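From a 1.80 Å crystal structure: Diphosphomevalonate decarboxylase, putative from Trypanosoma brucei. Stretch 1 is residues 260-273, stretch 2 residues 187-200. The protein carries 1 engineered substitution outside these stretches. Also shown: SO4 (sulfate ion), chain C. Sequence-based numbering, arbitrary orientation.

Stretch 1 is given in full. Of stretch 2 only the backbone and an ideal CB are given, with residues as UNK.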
# COMPACT_ATOMS: atom_id res chain seq x y z
N PRO A 260 19.42 16.11 -2.77
CA PRO A 260 18.63 16.84 -3.78
C PRO A 260 17.13 16.65 -3.56
O PRO A 260 16.71 15.63 -3.00
CB PRO A 260 19.02 16.18 -5.08
CG PRO A 260 20.19 15.37 -4.82
CD PRO A 260 20.23 15.05 -3.38
N LYS A 261 16.35 17.63 -4.01
CA LYS A 261 14.90 17.60 -3.86
C LYS A 261 14.33 16.36 -4.54
O LYS A 261 14.79 15.92 -5.61
CB LYS A 261 14.30 18.84 -4.50
CG LYS A 261 12.88 19.15 -4.19
CD LYS A 261 12.47 20.43 -4.98
CE LYS A 261 10.94 20.58 -5.08
NZ LYS A 261 10.49 21.92 -5.68
N ILE A 262 13.32 15.80 -3.90
CA ILE A 262 12.57 14.66 -4.42
C ILE A 262 11.16 15.13 -4.74
O ILE A 262 10.49 15.75 -3.86
CB ILE A 262 12.43 13.53 -3.35
CG1 ILE A 262 13.79 12.95 -2.96
CG2 ILE A 262 11.48 12.42 -3.90
CD1 ILE A 262 13.77 11.95 -1.73
N THR A 263 10.70 14.82 -5.94
CA THR A 263 9.36 15.21 -6.39
C THR A 263 8.66 14.03 -7.00
O THR A 263 9.06 13.54 -8.07
CB THR A 263 9.43 16.30 -7.49
OG1 THR A 263 10.24 17.39 -7.00
CG2 THR A 263 8.02 16.79 -7.82
N TYR A 264 7.60 13.57 -6.34
CA TYR A 264 6.79 12.54 -6.93
C TYR A 264 5.44 13.09 -7.42
O TYR A 264 4.77 12.44 -8.20
CB TYR A 264 6.55 11.45 -5.89
CG TYR A 264 7.79 10.74 -5.45
CD1 TYR A 264 8.63 10.12 -6.35
CD2 TYR A 264 8.10 10.65 -4.09
CE1 TYR A 264 9.79 9.43 -5.91
CE2 TYR A 264 9.23 9.98 -3.65
CZ TYR A 264 10.05 9.33 -4.56
OH TYR A 264 11.17 8.67 -4.07
N ALA A 265 5.01 14.21 -6.87
CA ALA A 265 3.72 14.82 -7.21
C ALA A 265 3.82 15.60 -8.51
O ALA A 265 4.88 16.13 -8.83
CB ALA A 265 3.30 15.71 -6.13
N THR A 266 2.73 15.62 -9.26
CA THR A 266 2.60 16.45 -10.45
C THR A 266 1.59 17.54 -10.17
O THR A 266 0.98 17.58 -9.11
CB THR A 266 2.06 15.62 -11.59
OG1 THR A 266 0.72 15.20 -11.26
CG2 THR A 266 2.97 14.41 -11.89
N GLU A 267 1.35 18.42 -11.14
CA GLU A 267 0.35 19.46 -10.88
C GLU A 267 -1.05 18.85 -10.80
O GLU A 267 -1.96 19.47 -10.24
CB GLU A 267 0.40 20.53 -11.95
CG GLU A 267 1.65 21.47 -11.83
CD GLU A 267 1.69 22.30 -10.56
OE1 GLU A 267 0.60 22.66 -10.01
OE2 GLU A 267 2.83 22.60 -10.07
N ASP A 268 -1.25 17.72 -11.45
CA ASP A 268 -2.54 17.00 -11.29
C ASP A 268 -2.73 16.56 -9.83
O ASP A 268 -3.81 16.74 -9.26
CB ASP A 268 -2.61 15.77 -12.17
CG ASP A 268 -2.85 16.09 -13.62
OD1 ASP A 268 -3.30 17.18 -13.96
OD2 ASP A 268 -2.56 15.19 -14.42
N SER A 269 -1.67 16.01 -9.23
CA SER A 269 -1.67 15.72 -7.78
C SER A 269 -2.09 16.92 -6.95
O SER A 269 -2.96 16.83 -6.08
CB SER A 269 -0.29 15.26 -7.32
OG SER A 269 0.14 14.16 -8.07
N TYR A 270 -1.43 18.06 -7.20
CA TYR A 270 -1.70 19.27 -6.45
C TYR A 270 -3.09 19.80 -6.71
O TYR A 270 -3.75 20.30 -5.78
CB TYR A 270 -0.65 20.37 -6.71
CG TYR A 270 0.76 19.99 -6.37
CD1 TYR A 270 1.08 19.53 -5.10
CD2 TYR A 270 1.78 20.09 -7.31
CE1 TYR A 270 2.39 19.17 -4.77
CE2 TYR A 270 3.10 19.72 -6.99
CZ TYR A 270 3.40 19.29 -5.72
OH TYR A 270 4.69 18.95 -5.41
N ALA A 271 -3.58 19.65 -7.94
CA ALA A 271 -4.94 20.07 -8.21
C ALA A 271 -5.95 19.19 -7.43
O ALA A 271 -6.97 19.67 -6.98
CB ALA A 271 -5.22 19.96 -9.68
N MET A 272 -5.64 17.90 -7.30
CA MET A 272 -6.49 16.99 -6.51
C MET A 272 -6.52 17.42 -5.07
O MET A 272 -7.58 17.38 -4.44
CB MET A 272 -6.06 15.52 -6.68
CG MET A 272 -6.61 14.87 -7.95
SD MET A 272 -8.39 14.67 -8.04
CE MET A 272 -8.66 13.37 -6.78
N ILE A 273 -5.39 17.87 -4.53
CA ILE A 273 -5.36 18.33 -3.17
C ILE A 273 -6.28 19.56 -3.06
O ILE A 273 -7.11 19.62 -2.18
CB ILE A 273 -3.94 18.67 -2.74
CG1 ILE A 273 -3.09 17.41 -2.60
CG2 ILE A 273 -3.96 19.54 -1.48
CD1 ILE A 273 -1.63 17.70 -2.37
N UNK A 187 -8.59 5.09 -5.45
CA UNK A 187 -7.32 5.57 -5.97
C UNK A 187 -7.61 6.20 -7.35
O UNK A 187 -8.04 5.52 -8.27
CB UNK A 187 -6.29 4.44 -6.06
N UNK A 188 -7.39 7.51 -7.44
CA UNK A 188 -7.42 8.23 -8.70
C UNK A 188 -5.99 8.20 -9.28
O UNK A 188 -5.06 8.86 -8.78
CB UNK A 188 -7.93 9.66 -8.51
N UNK A 189 -5.81 7.31 -10.24
CA UNK A 189 -4.55 7.13 -10.89
C UNK A 189 -4.24 8.27 -11.85
O UNK A 189 -5.03 8.58 -12.73
CB UNK A 189 -4.53 5.79 -11.63
N UNK A 190 -3.07 8.87 -11.63
CA UNK A 190 -2.58 10.00 -12.40
C UNK A 190 -1.26 9.66 -13.10
O UNK A 190 -0.52 8.77 -12.67
CB UNK A 190 -2.40 11.22 -11.49
N UNK A 191 -0.94 10.40 -14.16
CA UNK A 191 0.33 10.17 -14.84
C UNK A 191 1.44 10.56 -13.90
O UNK A 191 1.32 11.53 -13.16
CB UNK A 191 0.42 10.95 -16.15
N UNK A 192 2.53 9.82 -13.90
CA UNK A 192 3.61 10.07 -13.00
C UNK A 192 4.44 11.28 -13.39
O UNK A 192 4.36 11.79 -14.53
CB UNK A 192 4.50 8.83 -12.92
N UNK A 193 5.20 11.75 -12.42
CA UNK A 193 6.11 12.85 -12.60
C UNK A 193 7.31 12.32 -13.36
O UNK A 193 7.48 11.12 -13.54
CB UNK A 193 6.51 13.47 -11.26
N UNK A 194 8.16 13.24 -13.78
CA UNK A 194 9.47 12.85 -14.24
C UNK A 194 10.04 11.86 -13.24
O UNK A 194 9.87 12.05 -12.02
CB UNK A 194 10.39 14.06 -14.41
N UNK A 195 10.68 10.81 -13.74
CA UNK A 195 11.30 9.78 -12.90
C UNK A 195 12.21 10.43 -11.89
O UNK A 195 12.98 11.34 -12.23
CB UNK A 195 12.08 8.77 -13.74
N UNK A 196 12.11 9.98 -10.66
CA UNK A 196 12.98 10.46 -9.57
C UNK A 196 13.52 9.22 -8.81
O UNK A 196 13.26 8.09 -9.21
CB UNK A 196 12.22 11.40 -8.63
N UNK A 197 14.27 9.44 -7.74
CA UNK A 197 14.92 8.33 -7.02
C UNK A 197 13.87 7.34 -6.52
O UNK A 197 12.70 7.70 -6.30
CB UNK A 197 15.75 8.86 -5.85
N UNK A 198 14.29 6.09 -6.33
CA UNK A 198 13.40 5.09 -5.74
C UNK A 198 13.04 5.48 -4.32
O UNK A 198 13.77 6.22 -3.69
CB UNK A 198 14.05 3.70 -5.76
N UNK A 199 11.91 4.99 -3.85
CA UNK A 199 11.47 5.17 -2.47
C UNK A 199 12.55 4.68 -1.49
O UNK A 199 12.89 5.34 -0.54
CB UNK A 199 10.15 4.43 -2.23
N UNK A 200 13.14 3.52 -1.78
CA UNK A 200 14.16 2.97 -0.88
C UNK A 200 15.37 3.93 -0.73
O UNK A 200 15.79 4.25 0.37
CB UNK A 200 14.63 1.61 -1.40
S SO4 C . 11.52 -0.65 1.20
O1 SO4 C . 12.87 -0.15 1.10
O2 SO4 C . 10.58 0.38 0.85
O3 SO4 C . 11.33 -1.77 0.29
O4 SO4 C . 11.25 -1.06 2.58

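Position 187 has extended backbone angles (-132/115), and its ideal CB finds nothing of stretch 1 within 5.5 Å, so stretch 1 sets no preference; it is Cys 187. At 188 the CB points toward the helix that starts at Glu 267 and lies 4.2 Å from Met 272 CE. A small apolar group would suit, and Ala 188 supplies one. Position 189 is again out of reach, with no preference set by stretch 1, and holds Val 189.

At 190 the CB points toward stretch 1, 4.6 Å from Asp 268 CB and 5.1 Å from Thr 266 OG1. An apolar chain could run along the helix, while a polar one could address the hydroxyls of Thr 266 and Ser 269. The residue is Leu 190, which takes the apolar course: its CD1 lies 3.8 Å from Ser 269 N and 4.2 Å from Met 272 CG.

Position 191 directs its CB sideways, 5.5 Å from Asp 268 OD2; a basic chain might seem invited, yet many would fit. Lys 191 leads its end away, and its backbone makes the link: one water donates to both Lys 191 O (2.7 Å) and Asp 268 OD2 (3.0 Å). At 192, phi/psi of -75/163 does not demand glycine, and an ideal CB would have room; Gly 192 is found.

The CB at 193 points toward stretch 1, 3.7 Å from both Tyr 264 O and Thr 266 CG2. So close an approach favours a small side chain, and Ala 193 packs its methyl there. Position 194 points sideways with nothing of stretch 1 within 5.5 Å of its CB, so polar chains are plausible. Gln 194 contributes its carbonyl: a water donates to Gln 194 O (2.6 Å) and Thr 263 O (2.8 Å). Position 195 points away, so stretch 1 leaves the choice open; Lys 195 makes no contact with stretch 1.

At 196 the CB points toward stretch 1, 3.9 Å from Thr 263 O, with Thr 263 N available as a donor. A short acceptor such as Asp or Asn would suit. Asp 196 OD2 accepts from Thr 263 N (2.9 Å, 170°), while Asp 196 OD1 accepts from the backbone N of 197 (2.6 Å).

Position 197 points sideways, its CB 5.4 Å from Ile 262 CG1, suiting a modest apolar chain. Val 197 brings CG2 within 4.0 Å of Ile 262 CG1, and Val 197 O accepts from Tyr 264 OH (2.9 Å) at the ring edge.

Position 198 points away and precedes a helix, where Ser, Thr, Asp or Asn could cap; Ser 198 does. At 199 the CB lies 4.7 Å from Tyr 264 OH, allowing small polar chains; Ser 199 is present. Position 200 points away from stretch 1, but a nearby sulfate could suit a short donor; Thr 200 OG1 donates to sulfate O1 (2.7 Å).

Stretch 2 (187-200) CAVLKGAQKDVSST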
# COMPACT_ATOMS: atom_id res chain seq x y z
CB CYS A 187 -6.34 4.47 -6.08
SG CYS A 187 -4.71 5.07 -6.59
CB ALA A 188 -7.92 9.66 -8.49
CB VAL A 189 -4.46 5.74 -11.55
CG1 VAL A 189 -3.14 5.52 -12.20
CG2 VAL A 189 -4.75 4.69 -10.47
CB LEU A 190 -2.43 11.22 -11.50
CG LEU A 190 -3.70 11.69 -10.78
CD1 LEU A 190 -3.41 12.64 -9.61
CD2 LEU A 190 -4.67 12.28 -11.80
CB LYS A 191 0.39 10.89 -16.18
CG LYS A 191 -0.47 10.22 -17.25
CD LYS A 191 -0.44 10.97 -18.60
CE LYS A 191 -1.72 10.72 -19.44
NZ LYS A 191 -1.77 11.68 -20.62
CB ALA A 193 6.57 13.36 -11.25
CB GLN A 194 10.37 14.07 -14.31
CG GLN A 194 11.67 13.81 -15.01
CD GLN A 194 12.17 15.02 -15.77
OE1 GLN A 194 11.90 16.17 -15.37
NE2 GLN A 194 12.90 14.78 -16.88
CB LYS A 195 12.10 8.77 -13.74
CG LYS A 195 12.39 7.45 -12.99
CD LYS A 195 13.06 6.39 -13.89
CE LYS A 195 14.60 6.34 -13.71
NZ LYS A 195 15.33 6.31 -15.05
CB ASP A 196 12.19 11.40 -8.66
CG ASP A 196 13.06 12.43 -7.95
OD1 ASP A 196 14.20 12.07 -7.55
OD2 ASP A 196 12.61 13.60 -7.77
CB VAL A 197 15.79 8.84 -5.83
CG1 VAL A 197 16.88 9.80 -6.35
CG2 VAL A 197 14.91 9.53 -4.78
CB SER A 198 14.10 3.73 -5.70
OG SER A 198 15.14 3.77 -4.74
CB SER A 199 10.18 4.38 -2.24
OG SER A 199 9.06 5.10 -2.78
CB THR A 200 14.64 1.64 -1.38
OG1 THR A 200 13.54 0.71 -1.41
CG2 THR A 200 15.72 1.08 -0.47
O HOH W 1 -0.24 13.69 -13.21
O HOH W 2 -2.63 12.46 -15.19
O HOH W 3 5.59 10.62 -9.89
O HOH W 4 8.56 10.77 -9.85
O HOH W 5 10.03 14.21 -10.56
O HOH W 6 15.97 13.38 -6.12
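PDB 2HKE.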